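Local structure of Alpha/beta hydrolase (Pectobacterium atrosepticum SCRI1043, 3BDV) at residues His90-Leu104 with Arg118-Phe131. The protein is an uncharacterised member of the alpha/beta-hydrolase superfamily that binds calcium in the crystal and probably acts as a hydrolase. Residues are numbered along the deposited sequence; the frame is centred on the assembly and turned at random.
Sequences HVVQQGQEGIAGVML and RIQASPLSVPTLTF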
loop_
_atom_site.group_PDB
_atom_site.type_symbol
_atom_site.label_atom_id
_atom_site.label_comp_id
_atom_site.label_asym_id
_atom_site.label_seq_id
_atom_site.Cartn_x
_atom_site.Cartn_y
_atom_site.Cartn_z
ATOM N N HIS A 90 4.528 -3.210 -9.426
ATOM C CA HIS A 90 4.836 -4.035 -10.550
ATOM C C HIS A 90 3.537 -4.512 -11.230
ATOM O O HIS A 90 3.403 -4.506 -12.445
ATOM C CB HIS A 90 5.701 -5.208 -10.090
ATOM C CG HIS A 90 6.027 -6.191 -11.174
ATOM N ND1 HIS A 90 7.127 -6.062 -12.002
ATOM C CD2 HIS A 90 5.413 -7.342 -11.549
ATOM C CE1 HIS A 90 7.175 -7.087 -12.821
ATOM N NE2 HIS A 90 6.146 -7.874 -12.575
ATOM N N VAL A 91 2.554 -4.896 -10.438
ATOM C CA VAL A 91 1.295 -5.391 -11.016
ATOM C C VAL A 91 0.604 -4.316 -11.852
ATOM O O VAL A 91 0.151 -4.594 -12.947
ATOM C CB VAL A 91 0.349 -5.918 -9.935
ATOM C CG1 VAL A 91 -1.082 -6.001 -10.442
ATOM C CG2 VAL A 91 0.841 -7.253 -9.472
ATOM N N VAL A 92 0.569 -3.092 -11.362
ATOM C CA VAL A 92 0.013 -1.955 -12.117
ATOM C C VAL A 92 0.825 -1.715 -13.396
ATOM O O VAL A 92 0.250 -1.574 -14.501
ATOM C CB VAL A 92 -0.036 -0.667 -11.247
ATOM C CG1 VAL A 92 -0.416 0.540 -12.128
ATOM C CG2 VAL A 92 -1.048 -0.836 -10.113
ATOM N N GLN A 93 2.145 -1.766 -13.273
ATOM C CA GLN A 93 3.034 -1.544 -14.415
ATOM C C GLN A 93 2.912 -2.610 -15.498
ATOM O O GLN A 93 3.141 -2.335 -16.670
ATOM C CB GLN A 93 4.499 -1.391 -13.971
ATOM C CG GLN A 93 4.764 -0.062 -13.229
ATOM C CD GLN A 93 6.209 0.160 -12.873
ATOM O OE1 GLN A 93 6.965 -0.806 -12.642
ATOM N NE2 GLN A 93 6.607 1.453 -12.776
ATOM N N GLN A 94 2.537 -3.821 -15.115
ATOM C CA GLN A 94 2.391 -4.900 -16.079
ATOM C C GLN A 94 1.009 -4.893 -16.686
ATOM O O GLN A 94 0.725 -5.716 -17.556
ATOM C CB GLN A 94 2.711 -6.239 -15.412
ATOM C CG GLN A 94 4.121 -6.315 -14.866
ATOM C CD GLN A 94 5.159 -5.968 -15.898
ATOM O OE1 GLN A 94 6.067 -5.153 -15.670
ATOM N NE2 GLN A 94 5.029 -6.568 -17.049
ATOM N N GLY A 95 0.150 -3.957 -16.271
ATOM C CA GLY A 95 -1.133 -3.693 -16.981
ATOM C C GLY A 95 -2.403 -4.326 -16.427
ATOM O O GLY A 95 -3.437 -4.357 -17.108
ATOM N N GLN A 96 -2.332 -4.840 -15.208
ATOM C CA GLN A 96 -3.480 -5.376 -14.461
ATOM C C GLN A 96 -4.686 -4.429 -14.408
ATOM O O GLN A 96 -4.558 -3.272 -14.000
ATOM C CB GLN A 96 -3.039 -5.619 -13.013
ATOM C CG GLN A 96 -4.106 -6.219 -12.147
ATOM C CD GLN A 96 -4.477 -7.593 -12.631
ATOM O OE1 GLN A 96 -5.643 -7.879 -12.880
ATOM N NE2 GLN A 96 -3.472 -8.441 -12.806
ATOM N N GLU A 97 -5.856 -4.940 -14.801
ATOM C CA GLU A 97 -7.108 -4.184 -14.774
ATOM C C GLU A 97 -7.742 -4.221 -13.396
ATOM O O GLU A 97 -7.404 -5.082 -12.573
ATOM C CB GLU A 97 -8.105 -4.769 -15.792
ATOM C CG GLU A 97 -7.791 -4.488 -17.261
ATOM C CD GLU A 97 -8.941 -3.772 -17.978
ATOM O OE1 GLU A 97 -9.981 -4.408 -18.261
ATOM O OE2 GLU A 97 -8.806 -2.562 -18.245
ATOM N N GLY A 98 -8.665 -3.291 -13.156
ATOM C CA GLY A 98 -9.540 -3.284 -11.998
ATOM C C GLY A 98 -8.935 -2.620 -10.784
ATOM O O GLY A 98 -9.370 -2.881 -9.659
ATOM N N ILE A 99 -7.900 -1.813 -11.006
ATOM C CA ILE A 99 -7.273 -1.016 -9.953
ATOM C C ILE A 99 -7.539 0.506 -10.037
ATOM O O ILE A 99 -7.093 1.173 -10.952
ATOM C CB ILE A 99 -5.727 -1.331 -9.862
ATOM C CG1 ILE A 99 -5.523 -2.849 -9.651
ATOM C CG2 ILE A 99 -5.057 -0.477 -8.778
ATOM C CD1 ILE A 99 -4.076 -3.425 -9.963
ATOM N N ALA A 100 -8.175 1.044 -8.995
ATOM C CA ALA A 100 -8.572 2.469 -8.923
ATOM C C ALA A 100 -7.388 3.324 -8.509
ATOM O O ALA A 100 -7.258 4.466 -8.974
ATOM C CB ALA A 100 -9.716 2.662 -7.915
ATOM N N GLY A 101 -6.538 2.777 -7.635
ATOM C CA GLY A 101 -5.418 3.540 -7.057
ATOM C C GLY A 101 -4.513 2.638 -6.256
ATOM O O GLY A 101 -4.864 1.477 -5.967
ATOM N N VAL A 102 -3.329 3.135 -5.939
ATOM C CA VAL A 102 -2.426 2.379 -5.087
ATOM C C VAL A 102 -1.800 3.307 -4.069
ATOM O O VAL A 102 -1.540 4.484 -4.320
ATOM C CB VAL A 102 -1.329 1.578 -5.872
ATOM C CG1 VAL A 102 -1.943 0.550 -6.825
ATOM C CG2 VAL A 102 -0.396 2.512 -6.594
HETATM N N MSE A 103 -1.652 2.779 -2.869
HETATM C CA MSE A 103 -1.041 3.478 -1.724
HETATM C C MSE A 103 0.190 2.682 -1.362
HETATM O O MSE A 103 0.068 1.491 -1.014
HETATM C CB MSE A 103 -2.019 3.550 -0.539
HETATM C CG MSE A 103 -1.419 4.067 0.676
HETATM SE SE MSE A 103 -2.854 4.634 1.885
HETATM C CE MSE A 103 -1.900 4.763 3.505
ATOM N N LEU A 104 1.356 3.311 -1.487
ATOM C CA LEU A 104 2.686 2.686 -1.332
ATOM C C LEU A 104 3.303 3.233 -0.050
ATOM O O LEU A 104 3.745 4.361 0.029
ATOM C CB LEU A 104 3.600 2.965 -2.522
ATOM C CG LEU A 104 2.989 2.598 -3.860
ATOM C CD1 LEU A 104 3.862 2.909 -5.121
ATOM C CD2 LEU A 104 2.575 1.117 -3.839
ATOM N N ARG A 118 13.076 -5.261 -12.469
ATOM C CA ARG A 118 11.654 -5.474 -12.663
ATOM C C ARG A 118 10.762 -4.335 -12.268
ATOM O O ARG A 118 9.577 -4.334 -12.571
ATOM C CB ARG A 118 11.285 -6.746 -11.946
ATOM C CG ARG A 118 12.084 -7.876 -12.642
ATOM C CD ARG A 118 11.670 -9.185 -12.301
ATOM N NE ARG A 118 10.358 -9.497 -12.832
ATOM C CZ ARG A 118 9.665 -10.540 -12.428
ATOM N NH1 ARG A 118 10.152 -11.322 -11.477
ATOM N NH2 ARG A 118 8.480 -10.779 -12.924
ATOM N N ILE A 119 11.299 -3.343 -11.580
ATOM C CA ILE A 119 10.483 -2.225 -11.205
ATOM C C ILE A 119 10.911 -1.054 -12.077
ATOM O O ILE A 119 12.098 -0.678 -12.057
ATOM C CB ILE A 119 10.712 -1.888 -9.711
ATOM C CG1 ILE A 119 10.303 -3.087 -8.829
ATOM C CG2 ILE A 119 10.012 -0.558 -9.336
ATOM C CD1 ILE A 119 8.840 -3.541 -8.976
ATOM N N GLN A 120 9.978 -0.487 -12.852
ATOM C CA GLN A 120 10.310 0.576 -13.796
ATOM C C GLN A 120 10.176 1.951 -13.147
ATOM O O GLN A 120 9.306 2.172 -12.293
ATOM C CB GLN A 120 9.394 0.516 -15.007
ATOM C CG GLN A 120 9.333 -0.854 -15.677
ATOM C CD GLN A 120 8.257 -0.912 -16.745
ATOM O OE1 GLN A 120 8.061 0.055 -17.494
ATOM N NE2 GLN A 120 7.557 -2.044 -16.827
ATOM N N ALA A 121 11.069 2.861 -13.553
ATOM C CA ALA A 121 11.043 4.254 -13.167
ATOM C C ALA A 121 10.217 4.992 -14.218
ATOM O O ALA A 121 10.717 5.742 -15.044
ATOM C CB ALA A 121 12.412 4.790 -13.077
ATOM N N SER A 122 8.924 4.725 -14.169
ATOM C CA SER A 122 7.976 5.293 -15.111
ATOM C C SER A 122 6.595 5.390 -14.463
ATOM O O SER A 122 6.290 4.677 -13.484
ATOM C CB SER A 122 7.962 4.489 -16.419
ATOM O OG SER A 122 7.781 3.114 -16.193
ATOM N N PRO A 123 5.762 6.290 -14.985
ATOM C CA PRO A 123 4.483 6.550 -14.368
ATOM C C PRO A 123 3.587 5.366 -14.226
ATOM O O PRO A 123 3.455 4.548 -15.154
ATOM C CB PRO A 123 3.848 7.581 -15.291
ATOM C CG PRO A 123 4.957 8.217 -15.950
ATOM C CD PRO A 123 5.952 7.133 -16.169
ATOM N N LEU A 124 2.931 5.297 -13.083
ATOM C CA LEU A 124 1.938 4.283 -12.848
ATOM C C LEU A 124 0.653 4.773 -13.562
ATOM O O LEU A 124 0.328 5.964 -13.581
ATOM C CB LEU A 124 1.677 4.068 -11.368
ATOM C CG LEU A 124 2.897 3.499 -10.611
ATOM C CD1 LEU A 124 2.598 3.305 -9.147
ATOM C CD2 LEU A 124 3.327 2.195 -11.244
ATOM N N SER A 125 -0.064 3.851 -14.153
ATOM C CA SER A 125 -1.212 4.248 -14.951
ATOM C C SER A 125 -2.391 4.675 -14.065
ATOM O O SER A 125 -3.429 5.066 -14.583
ATOM C CB SER A 125 -1.620 3.078 -15.843
ATOM O OG SER A 125 -1.992 1.954 -15.048
ATOM N N VAL A 126 -2.253 4.581 -12.741
ATOM C CA VAL A 126 -3.369 4.911 -11.842
ATOM C C VAL A 126 -2.902 5.870 -10.792
ATOM O O VAL A 126 -1.701 5.926 -10.493
ATOM C CB VAL A 126 -3.888 3.676 -11.120
ATOM C CG1 VAL A 126 -4.370 2.657 -12.141
ATOM C CG2 VAL A 126 -2.781 3.086 -10.214
ATOM N N PRO A 127 -3.840 6.596 -10.177
ATOM C CA PRO A 127 -3.479 7.456 -9.059
ATOM C C PRO A 127 -2.754 6.721 -7.934
ATOM O O PRO A 127 -3.191 5.639 -7.495
ATOM C CB PRO A 127 -4.845 8.023 -8.593
ATOM C CG PRO A 127 -5.678 7.977 -9.849
ATOM C CD PRO A 127 -5.271 6.730 -10.537
ATOM N N THR A 128 -1.662 7.340 -7.479
ATOM C CA THR A 128 -0.744 6.764 -6.504
ATOM C C THR A 128 -0.366 7.763 -5.383
ATOM O O THR A 128 -0.087 8.936 -5.622
ATOM C CB THR A 128 0.517 6.265 -7.250
ATOM O OG1 THR A 128 0.118 5.352 -8.307
ATOM C CG2 THR A 128 1.522 5.582 -6.368
ATOM N N LEU A 129 -0.330 7.248 -4.172
ATOM C CA LEU A 129 0.129 7.960 -3.008
ATOM C C LEU A 129 1.286 7.152 -2.375
ATOM O O LEU A 129 1.122 5.959 -2.124
ATOM C CB LEU A 129 -1.024 8.049 -2.038
ATOM C CG LEU A 129 -1.093 9.019 -0.913
ATOM C CD1 LEU A 129 -1.102 10.440 -1.469
ATOM C CD2 LEU A 129 -2.406 8.637 -0.153
ATOM N N THR A 130 2.404 7.823 -2.059
ATOM C CA THR A 130 3.587 7.181 -1.489
ATOM C C THR A 130 3.939 7.834 -0.160
ATOM O O THR A 130 4.018 9.057 -0.102
ATOM C CB THR A 130 4.792 7.240 -2.439
ATOM O OG1 THR A 130 4.469 6.520 -3.641
ATOM C CG2 THR A 130 6.082 6.595 -1.807
ATOM N N PHE A 131 4.162 7.035 0.872
ATOM C CA PHE A 131 4.540 7.556 2.191
ATOM C C PHE A 131 5.985 7.120 2.426
ATOM O O PHE A 131 6.312 5.933 2.258
ATOM C CB PHE A 131 3.672 6.947 3.287
ATOM C CG PHE A 131 2.238 7.354 3.194
ATOM C CD1 PHE A 131 1.391 6.783 2.283
ATOM C CD2 PHE A 131 1.723 8.306 4.046
ATOM C CE1 PHE A 131 0.068 7.199 2.186
ATOM C CE2 PHE A 131 0.401 8.700 3.950
ATOM C CZ PHE A 131 -0.418 8.164 3.022
HETATM O O HOH W 1 -2.429 -1.364 -14.716
HETATM O O HOH W 2 7.275 -3.216 -13.638
#
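The imidazole of His90 meets the carbonyl of Arg118 at its edge: ND1 donates to Arg118 O (3.1 Å), almost in the ring plane, while Gln94 CG lies over one face near the rim. The Arg118 guanidinium stands nearly perpendicular to this ring (87°) and forms a salt bridge with Asp59. Gln93 OE1 accepts from Gln120 N (3.0 Å), and Gln93 NE2 returns a nearly straight bond to Gln120 O (2.8 Å), in the Gln93 amide plane but with NE2 41° out of the Gln120 carbonyl plane, plus a weak one to Ser122 O. The Gln93 side chain, extended beyond CG (chi2 -176°), carries this amide to the 120-122 backbone, and Leu124 CD2 presses on Gln93 CG at 3.3 Å. Leu104 O lies at the Phe131 ring edge, Met103 CE is 3.4 Å from Phe131 CE1, and the selenium of this selenomethionine makes an oblique Met-aromatic contact; Trp173 packs edge-to-face. Strands 99-104 and 128-131, which carry Met103 and Phe131, run parallel in the central alpha/beta-hydrolase sheet, Leu104 N donating to Leu129 O (2.7 Å). Water probably bridges Gln93 OE1 and Arg118 O, and Trp151 NE1 also donates to Gln120 O. The peptide-like pairing fixes the Gln93 amide, tying helix 83-93 to the loop before strand 128-132.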